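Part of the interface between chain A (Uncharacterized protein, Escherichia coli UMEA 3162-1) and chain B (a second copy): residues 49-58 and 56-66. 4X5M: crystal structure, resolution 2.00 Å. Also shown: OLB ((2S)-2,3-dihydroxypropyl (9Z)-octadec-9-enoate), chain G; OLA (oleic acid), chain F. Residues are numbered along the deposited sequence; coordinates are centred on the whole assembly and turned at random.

Chain A, residues 49-58: SWIAYGIMRS
Chain B 56-66: MRSDFAVLIAN

One interface can combine a polar cluster with apolar packing along a helix pair, and this contact between two copies of one protein is a compact example. In chain A the stretch is already helical at A:Ser49, with phi/psi near -63/-42 through A:Ile55; A:Met56 relaxes to -69/-20 and A:Arg57 to -100/-7 before A:Ser58 turns to positive phi (53/48) in a Schellman motif. Chain B makes the same turn at B:Ser58 (53/48), passes through extended B:Asp59 (-113/98), and starts a new helix at B:Phe60. The helices 49-57 and 60-66 run roughly antiparallel, at 143°, with axes 12.4 Å apart at closest approach. The register pairs A:Trp50 with B:Val62, A:Tyr53 with B:Ala61 and A:Arg57 with B:Asp59, their CA atoms 9.3 to 9.4 Å apart. Toward the aromatic end A:Trp50 and A:Tyr53 meet the smaller B:Ala61, B:Val62 and B:Ala65, and 388 Å² is buried in all.

At the polar end the two arginines adopt the same conformation, chi1 to chi3 all m and chi4 near 180°, and exchange equivalent bonds: A:Arg57 NH2 donates to B:Arg57 O, and B:Arg57 NH2 to A:Arg57 O, each at 2.9 Å. Each guanidinium thus meets a carbonyl near its own plane. The like charges come close, with A:Arg57 NE 3.9 Å from B:Arg57 NH2, but B:Asp59 supplies negative charge through a salt bridge from A:Arg57 NE to B:Asp59 OD2 (3.4 Å). Water 1 accepts from both NE atoms and donates to B:Asp59 OD2. Waters 2 and 3 each link an arginine NH1 to the Ser58 carbonyl of the other chain.

B:Asp59, chi1 t, also serves its own helix as N-cap: its OD1 accepts from B:Val62 N at 3.1 Å. The same oxygen receives a short hydrogen bond from A:Tyr53 OH, 2.5 Å to B:Asp59 OD1. The tyrosine, chi1 t and chi2 65°, has its CA-to-CB bond directed toward chain B and combines this polar tip with an apolar ring, in which A:Tyr53 CZ lies 3.8 Å from B:Ala61 CB.

Farther along, A:Trp50 (chi1 -82°, chi2 116°) leaves its backbone sideways, yet its indole end reaches chain B edge-on. A:Trp50 CZ2 packs 3.9 Å from B:Ala65 CB, and A:Trp50 CZ3 lies 4.0 Å from B:Val62 CG2. The CA-to-CB bonds of the alanines point toward chain A, and their short side chains let the aromatic rings approach closely. Lipid OLB places C24 over one indole face, while B:Asn66 ND2 donates to OLB O25 (2.9 Å) and to B:Val62 O (2.8 Å).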

ATOM      1  N   SER A  49      11.447  -6.464   1.264  1.00 25.37           N
ATOM      2  CA  SER A  49      12.362  -5.682   2.087  1.00 26.28           C
ATOM      3  C   SER A  49      11.728  -5.291   3.423  1.00 22.11           C
ATOM      4  O   SER A  49      12.412  -5.238   4.447  1.00 24.20           O
ATOM      5  CB  SER A  49      12.822  -4.434   1.331  1.00 25.48           C
ATOM      6  OG  SER A  49      13.490  -4.778   0.129  1.00 29.37           O
ATOM      7  N   TRP A  50      10.426  -5.015   3.414  1.00 21.38           N
ATOM      8  CA  TRP A  50       9.699  -4.735   4.652  1.00 26.77           C
ATOM      9  C   TRP A  50       9.709  -5.951   5.569  1.00 28.97           C
ATOM     10  O   TRP A  50       9.831  -5.821   6.788  1.00 26.42           O
ATOM     11  CB  TRP A  50       8.252  -4.323   4.366  1.00 27.59           C
ATOM     12  CG  TRP A  50       8.059  -2.881   4.003  1.00 30.76           C
ATOM     13  CD1 TRP A  50       7.600  -2.393   2.815  1.00 31.01           C
ATOM     14  CD2 TRP A  50       8.306  -1.741   4.835  1.00 29.42           C
ATOM     15  NE1 TRP A  50       7.549  -1.021   2.853  1.00 29.64           N
ATOM     16  CE2 TRP A  50       7.979  -0.595   4.085  1.00 25.61           C
ATOM     17  CE3 TRP A  50       8.776  -1.576   6.143  1.00 28.61           C
ATOM     18  CZ2 TRP A  50       8.105   0.696   4.593  1.00 26.20           C
ATOM     19  CZ3 TRP A  50       8.903  -0.293   6.648  1.00 31.48           C
ATOM     20  CH2 TRP A  50       8.568   0.826   5.874  1.00 27.24           C
ATOM     21  N   ILE A  51       9.564  -7.131   4.975  1.00 26.73           N
ATOM     22  CA  ILE A  51       9.578  -8.379   5.729  1.00 24.93           C
ATOM     23  C   ILE A  51      10.930  -8.574   6.409  1.00 24.56           C
ATOM     24  O   ILE A  51      10.995  -8.928   7.585  1.00 22.22           O
ATOM     25  CB  ILE A  51       9.264  -9.590   4.827  1.00 27.80           C
ATOM     26  CG1 ILE A  51       7.834  -9.487   4.290  1.00 23.93           C
ATOM     27  CG2 ILE A  51       9.447 -10.891   5.591  1.00 30.56           C
ATOM     28  CD1 ILE A  51       7.426 -10.642   3.398  1.00 27.86           C
ATOM     29  N   ALA A  52      12.005  -8.330   5.666  1.00 27.42           N
ATOM     30  CA  ALA A  52      13.348  -8.371   6.233  1.00 28.54           C
ATOM     31  C   ALA A  52      13.482  -7.334   7.340  1.00 33.18           C
ATOM     32  O   ALA A  52      14.056  -7.604   8.397  1.00 33.05           O
ATOM     33  CB  ALA A  52      14.393  -8.135   5.154  1.00 29.67           C
ATOM     34  N   TYR A  53      12.939  -6.146   7.087  1.00 31.48           N
ATOM     35  CA  TYR A  53      12.950  -5.060   8.058  1.00 31.37           C
ATOM     36  C   TYR A  53      12.168  -5.434   9.311  1.00 31.67           C
ATOM     37  O   TYR A  53      12.626  -5.207  10.429  1.00 29.50           O
ATOM     38  CB  TYR A  53      12.371  -3.786   7.441  1.00 35.95           C
ATOM     39  CG  TYR A  53      12.461  -2.570   8.334  1.00 35.08           C
ATOM     40  CD1 TYR A  53      13.694  -2.041   8.689  1.00 32.02           C
ATOM     41  CD2 TYR A  53      11.316  -1.942   8.812  1.00 29.92           C
ATOM     42  CE1 TYR A  53      13.790  -0.928   9.498  1.00 37.87           C
ATOM     43  CE2 TYR A  53      11.401  -0.823   9.624  1.00 35.25           C
ATOM     44  CZ  TYR A  53      12.643  -0.321   9.964  1.00 41.67           C
ATOM     45  OH  TYR A  53      12.750   0.788  10.768  1.00 36.41           O
ATOM     46  N   GLY A  54      10.987  -6.008   9.109  1.00 24.65           N
ATOM     47  CA  GLY A  54      10.137  -6.428  10.208  1.00 30.86           C
ATOM     48  C   GLY A  54      10.793  -7.466  11.100  1.00 35.82           C
ATOM     49  O   GLY A  54      10.641  -7.433  12.321  1.00 31.75           O
ATOM     50  N   ILE A  55      11.525  -8.392  10.488  1.00 33.22           N
ATOM     51  CA  ILE A  55      12.238  -9.426  11.232  1.00 34.26           C
ATOM     52  C   ILE A  55      13.375  -8.813  12.039  1.00 39.73           C
ATOM     53  O   ILE A  55      13.562  -9.127  13.216  1.00 41.66           O
ATOM     54  CB  ILE A  55      12.804 -10.512  10.293  1.00 32.66           C
ATOM     55  CG1 ILE A  55      11.668 -11.303   9.644  1.00 35.92           C
ATOM     56  CG2 ILE A  55      13.732 -11.449  11.054  1.00 27.92           C
ATOM     57  CD1 ILE A  55      12.138 -12.313   8.618  1.00 35.92           C
ATOM     58  N   MET A  56      14.127  -7.925  11.400  1.00 33.19           N
ATOM     59  CA  MET A  56      15.257  -7.271  12.049  1.00 35.83           C
ATOM     60  C   MET A  56      14.811  -6.294  13.137  1.00 42.85           C
ATOM     61  O   MET A  56      15.594  -5.940  14.019  1.00 43.92           O
ATOM     62  CB  MET A  56      16.115  -6.546  11.007  1.00 33.32           C
ATOM     63  CG  MET A  56      16.895  -7.483  10.094  1.00 38.04           C
ATOM     64  SD  MET A  56      17.383  -6.780   8.502  1.00 61.22           S
ATOM     65  CE  MET A  56      16.582  -5.181   8.531  1.00 43.76           C
ATOM     66  N   ARG A  57      13.553  -5.864  13.067  1.00 35.92           N
ATOM     67  CA  ARG A  57      12.998  -4.919  14.034  1.00 33.88           C
ATOM     68  C   ARG A  57      12.149  -5.600  15.102  1.00 39.74           C
ATOM     69  O   ARG A  57      11.724  -4.956  16.064  1.00 41.97           O
ATOM     70  CB  ARG A  57      12.154  -3.859  13.319  1.00 36.07           C
ATOM     71  CG  ARG A  57      12.958  -2.805  12.580  1.00 40.39           C
ATOM     72  CD  ARG A  57      13.478  -1.746  13.534  1.00 42.37           C
ATOM     73  NE  ARG A  57      12.397  -0.959  14.119  1.00 52.04           N
ATOM     74  CZ  ARG A  57      12.583   0.066  14.943  1.00 53.05           C
ATOM     75  NH1 ARG A  57      13.812   0.431  15.281  1.00 52.47           N
ATOM     76  NH2 ARG A  57      11.541   0.728  15.429  1.00 46.29           N
ATOM     77  N   SER A  58      11.913  -6.899  14.926  1.00 39.16           N
ATOM     78  CA  SER A  58      10.990  -7.656  15.771  1.00 39.04           C
ATOM     79  C   SER A  58       9.633  -6.958  15.803  1.00 43.90           C
ATOM     80  O   SER A  58       9.047  -6.747  16.868  1.00 39.83           O
ATOM     81  CB  SER A  58      11.546  -7.825  17.188  1.00 34.14           C
ATOM     82  OG  SER A  58      12.767  -8.544  17.172  1.00 48.57           O
TER
ATOM     83  N   MET B  56       5.600   5.979  18.033  1.00 33.19           N
ATOM     84  CA  MET B  56       5.728   5.202  19.260  1.00 35.83           C
ATOM     85  C   MET B  56       6.841   4.159  19.169  1.00 42.85           C
ATOM     86  O   MET B  56       7.334   3.679  20.190  1.00 43.92           O
ATOM     87  CB  MET B  56       4.395   4.523  19.594  1.00 33.32           C
ATOM     88  CG  MET B  56       3.312   5.490  20.056  1.00 38.04           C
ATOM     89  SD  MET B  56       1.614   4.907  19.843  1.00 61.22           S
ATOM     90  CE  MET B  56       1.849   3.364  18.970  1.00 43.76           C
ATOM     91  N   ARG B  57       7.231   3.814  17.944  1.00 35.92           N
ATOM     92  CA  ARG B  57       8.277   2.821  17.710  1.00 33.88           C
ATOM     93  C   ARG B  57       9.629   3.453  17.390  1.00 39.74           C
ATOM     94  O   ARG B  57      10.638   2.751  17.301  1.00 41.97           O
ATOM     95  CB  ARG B  57       7.875   1.883  16.566  1.00 36.07           C
ATOM     96  CG  ARG B  57       6.823   0.854  16.934  1.00 40.39           C
ATOM     97  CD  ARG B  57       7.440  -0.317  17.676  1.00 42.37           C
ATOM     98  NE  ARG B  57       8.344  -1.086  16.827  1.00 52.04           N
ATOM     99  CZ  ARG B  57       8.971  -2.192  17.215  1.00 53.05           C
ATOM    100  NH1 ARG B  57       8.790  -2.660  18.442  1.00 52.47           N
ATOM    101  NH2 ARG B  57       9.776  -2.830  16.377  1.00 46.29           N
ATOM    102  N   SER B  58       9.635   4.774  17.225  1.00 39.16           N
ATOM    103  CA  SER B  58      10.813   5.506  16.759  1.00 39.04           C
ATOM    104  C   SER B  58      11.319   4.892  15.456  1.00 43.90           C
ATOM    105  O   SER B  58      12.511   4.621  15.298  1.00 39.83           O
ATOM    106  CB  SER B  58      11.918   5.512  17.821  1.00 34.14           C
ATOM    107  OG  SER B  58      11.480   6.153  19.006  1.00 48.57           O
ATOM    108  N   ASP B  59      10.388   4.668  14.534  1.00 44.35           N
ATOM    109  CA  ASP B  59      10.680   4.027  13.260  1.00 37.23           C
ATOM    110  C   ASP B  59      10.493   5.019  12.119  1.00 35.12           C
ATOM    111  O   ASP B  59       9.373   5.237  11.655  1.00 34.91           O
ATOM    112  CB  ASP B  59       9.778   2.805  13.067  1.00 32.78           C
ATOM    113  CG  ASP B  59      10.280   1.866  11.987  1.00 41.44           C
ATOM    114  OD1 ASP B  59      10.800   2.348  10.960  1.00 36.83           O
ATOM    115  OD2 ASP B  59      10.154   0.637  12.170  1.00 51.41           O
ATOM    116  N   PHE B  60      11.590   5.617  11.667  1.00 29.54           N
ATOM    117  CA  PHE B  60      11.516   6.640  10.632  1.00 37.24           C
ATOM    118  C   PHE B  60      11.154   6.047   9.274  1.00 32.91           C
ATOM    119  O   PHE B  60      10.597   6.735   8.421  1.00 35.13           O
ATOM    120  CB  PHE B  60      12.835   7.408  10.530  1.00 42.50           C
ATOM    121  CG  PHE B  60      12.783   8.568   9.577  1.00 57.95           C
ATOM    122  CD1 PHE B  60      12.156   9.749   9.940  1.00 58.70           C
ATOM    123  CD2 PHE B  60      13.350   8.475   8.317  1.00 53.09           C
ATOM    124  CE1 PHE B  60      12.098  10.819   9.066  1.00 49.11           C
ATOM    125  CE2 PHE B  60      13.295   9.542   7.438  1.00 50.17           C
ATOM    126  CZ  PHE B  60      12.669  10.714   7.812  1.00 49.20           C
ATOM    127  N   ALA B  61      11.476   4.772   9.075  1.00 35.04           N
ATOM    128  CA  ALA B  61      11.131   4.086   7.836  1.00 28.16           C
ATOM    129  C   ALA B  61       9.616   3.985   7.692  1.00 25.19           C
ATOM    130  O   ALA B  61       9.056   4.325   6.651  1.00 26.87           O
ATOM    131  CB  ALA B  61      11.764   2.706   7.793  1.00 27.29           C
ATOM    132  N   VAL B  62       8.961   3.517   8.750  1.00 25.23           N
ATOM    133  CA  VAL B  62       7.507   3.428   8.780  1.00 27.65           C
ATOM    134  C   VAL B  62       6.888   4.819   8.700  1.00 27.57           C
ATOM    135  O   VAL B  62       5.900   5.032   7.996  1.00 29.36           O
ATOM    136  CB  VAL B  62       7.017   2.711  10.057  1.00 30.48           C
ATOM    137  CG1 VAL B  62       5.508   2.839  10.209  1.00 28.12           C
ATOM    138  CG2 VAL B  62       7.436   1.246  10.036  1.00 34.25           C
ATOM    139  N   LEU B  63       7.492   5.763   9.415  1.00 29.68           N
ATOM    140  CA  LEU B  63       7.010   7.140   9.455  1.00 35.50           C
ATOM    141  C   LEU B  63       6.979   7.799   8.080  1.00 24.41           C
ATOM    142  O   LEU B  63       5.918   8.213   7.613  1.00 33.93           O
ATOM    143  CB  LEU B  63       7.870   7.976  10.405  1.00 35.48           C
ATOM    144  CG  LEU B  63       7.305   8.192  11.809  1.00 35.01           C
ATOM    145  CD1 LEU B  63       8.241   9.056  12.643  1.00 44.89           C
ATOM    146  CD2 LEU B  63       5.921   8.818  11.731  1.00 33.65           C
ATOM    147  N   ILE B  64       8.137   7.896   7.435  1.00 33.10           N
ATOM    148  CA  ILE B  64       8.240   8.605   6.164  1.00 32.91           C
ATOM    149  C   ILE B  64       7.440   7.907   5.063  1.00 30.33           C
ATOM    150  O   ILE B  64       6.935   8.558   4.151  1.00 28.55           O
ATOM    151  CB  ILE B  64       9.717   8.767   5.715  1.00 34.40           C
ATOM    152  CG1 ILE B  64       9.829   9.788   4.580  1.00 32.34           C
ATOM    153  CG2 ILE B  64      10.324   7.426   5.309  1.00 30.30           C
ATOM    154  CD1 ILE B  64      11.244   9.999   4.084  1.00 47.41           C
ATOM    155  N   ALA B  65       7.306   6.588   5.162  1.00 29.75           N
ATOM    156  CA  ALA B  65       6.556   5.825   4.173  1.00 31.87           C
ATOM    157  C   ALA B  65       5.087   6.232   4.175  1.00 22.41           C
ATOM    158  O   ALA B  65       4.489   6.457   3.122  1.00 23.31           O
ATOM    159  CB  ALA B  65       6.692   4.333   4.436  1.00 29.72           C
ATOM    160  N   ASN B  66       4.518   6.340   5.370  1.00 23.63           N
ATOM    161  CA  ASN B  66       3.100   6.640   5.518  1.00 22.07           C
ATOM    162  C   ASN B  66       2.783   8.130   5.449  1.00 24.21           C
ATOM    163  O   ASN B  66       1.668   8.513   5.104  1.00 24.73           O
ATOM    164  CB  ASN B  66       2.581   6.058   6.831  1.00 25.46           C
ATOM    165  CG  ASN B  66       2.475   4.547   6.791  1.00 31.52           C
ATOM    166  OD1 ASN B  66       1.468   3.998   6.344  1.00 30.23           O
ATOM    167  ND2 ASN B  66       3.514   3.866   7.258  1.00 25.05           N
TER
HETATM  168  C1  OLB G 204       2.808  -2.224   2.992  0.50 40.18           C
HETATM  169  C2  OLB G 204       1.444  -2.182   2.342  0.50 41.27           C
HETATM  170  C3  OLB G 204       1.607  -1.630   0.943  0.50 41.19           C
HETATM  171  C4  OLB G 204       0.607  -0.518   0.690  0.50 46.06           C
HETATM  172  C5  OLB G 204       1.243   0.546  -0.190  0.50 42.06           C
HETATM  173  O19 OLB G 204       3.802  -2.344   2.305  0.50 37.19           O
HETATM  174  O20 OLB G 204       2.924  -2.110   4.387  0.50 46.79           O
HETATM  175  C21 OLB G 204       4.180  -1.634   4.808  0.50 39.59           C
HETATM  176  C22 OLB G 204       4.094  -1.241   6.263  0.50 42.66           C
HETATM  177  O23 OLB G 204       4.750  -2.211   7.042  0.50 43.32           O
HETATM  178  C24 OLB G 204       4.763   0.097   6.461  0.50 43.19           C
HETATM  179  O25 OLB G 204       3.786   1.111   6.400  0.50 38.42           O
HETATM  180  C6  OLB G 204       0.318   1.725  -0.432  0.50 44.22           C
HETATM  181  C7  OLB G 204      -0.869   1.301  -1.280  0.50 49.75           C
HETATM  182  C8  OLB G 204      -0.913   1.993  -2.638  0.50 45.61           C
HETATM  183  C9  OLB G 204      -1.728   3.277  -2.598  0.50 45.08           C
HETATM  184  C10 OLB G 204      -3.064   3.320  -2.806  0.50 42.48           C
HETATM  185  C11 OLB G 204      -3.857   2.072  -3.121  0.50 46.79           C
HETATM  186  C12 OLB G 204      -3.862   1.810  -4.615  0.50 49.48           C
HETATM  187  C13 OLB G 204      -3.545   0.343  -4.814  0.50 48.35           C
HETATM  188  C14 OLB G 204      -2.923   0.086  -6.168  0.50 45.43           C
HETATM  189  C15 OLB G 204      -2.578  -1.383  -6.246  0.50 46.41           C
HETATM  190  C16 OLB G 204      -1.585  -1.706  -5.151  0.50 46.43           C
HETATM  191  C17 OLB G 204      -1.924  -3.039  -4.521  0.50 42.10           C
HETATM  192  C18 OLB G 204      -1.635  -2.955  -3.041  0.50 44.78           C
HETATM  193  C12 OLA F 203      16.294   7.456   0.863  1.00 58.33           C
HETATM  194  C13 OLA F 203      15.019   6.928   0.245  1.00 60.52           C
HETATM  195  C14 OLA F 203      13.841   7.367   1.087  1.00 54.63           C
HETATM  196  C15 OLA F 203      12.604   6.613   0.653  1.00 45.91           C
HETATM  197  C16 OLA F 203      11.509   6.841   1.672  1.00 40.08           C
HETATM  198  C17 OLA F 203      10.473   7.777   1.093  1.00 47.69           C
HETATM  199  C18 OLA F 203       9.343   6.962   0.503  1.00 43.93           C
HETATM  200  O   HOH W   1       9.313  -0.918  13.895  0.50 49.76           O
HETATM  201  O   HOH W   2      14.630   3.049  16.830  1.00 57.18           O
HETATM  202  O   HOH W   3       9.747  -5.453  19.540  1.00 57.18           O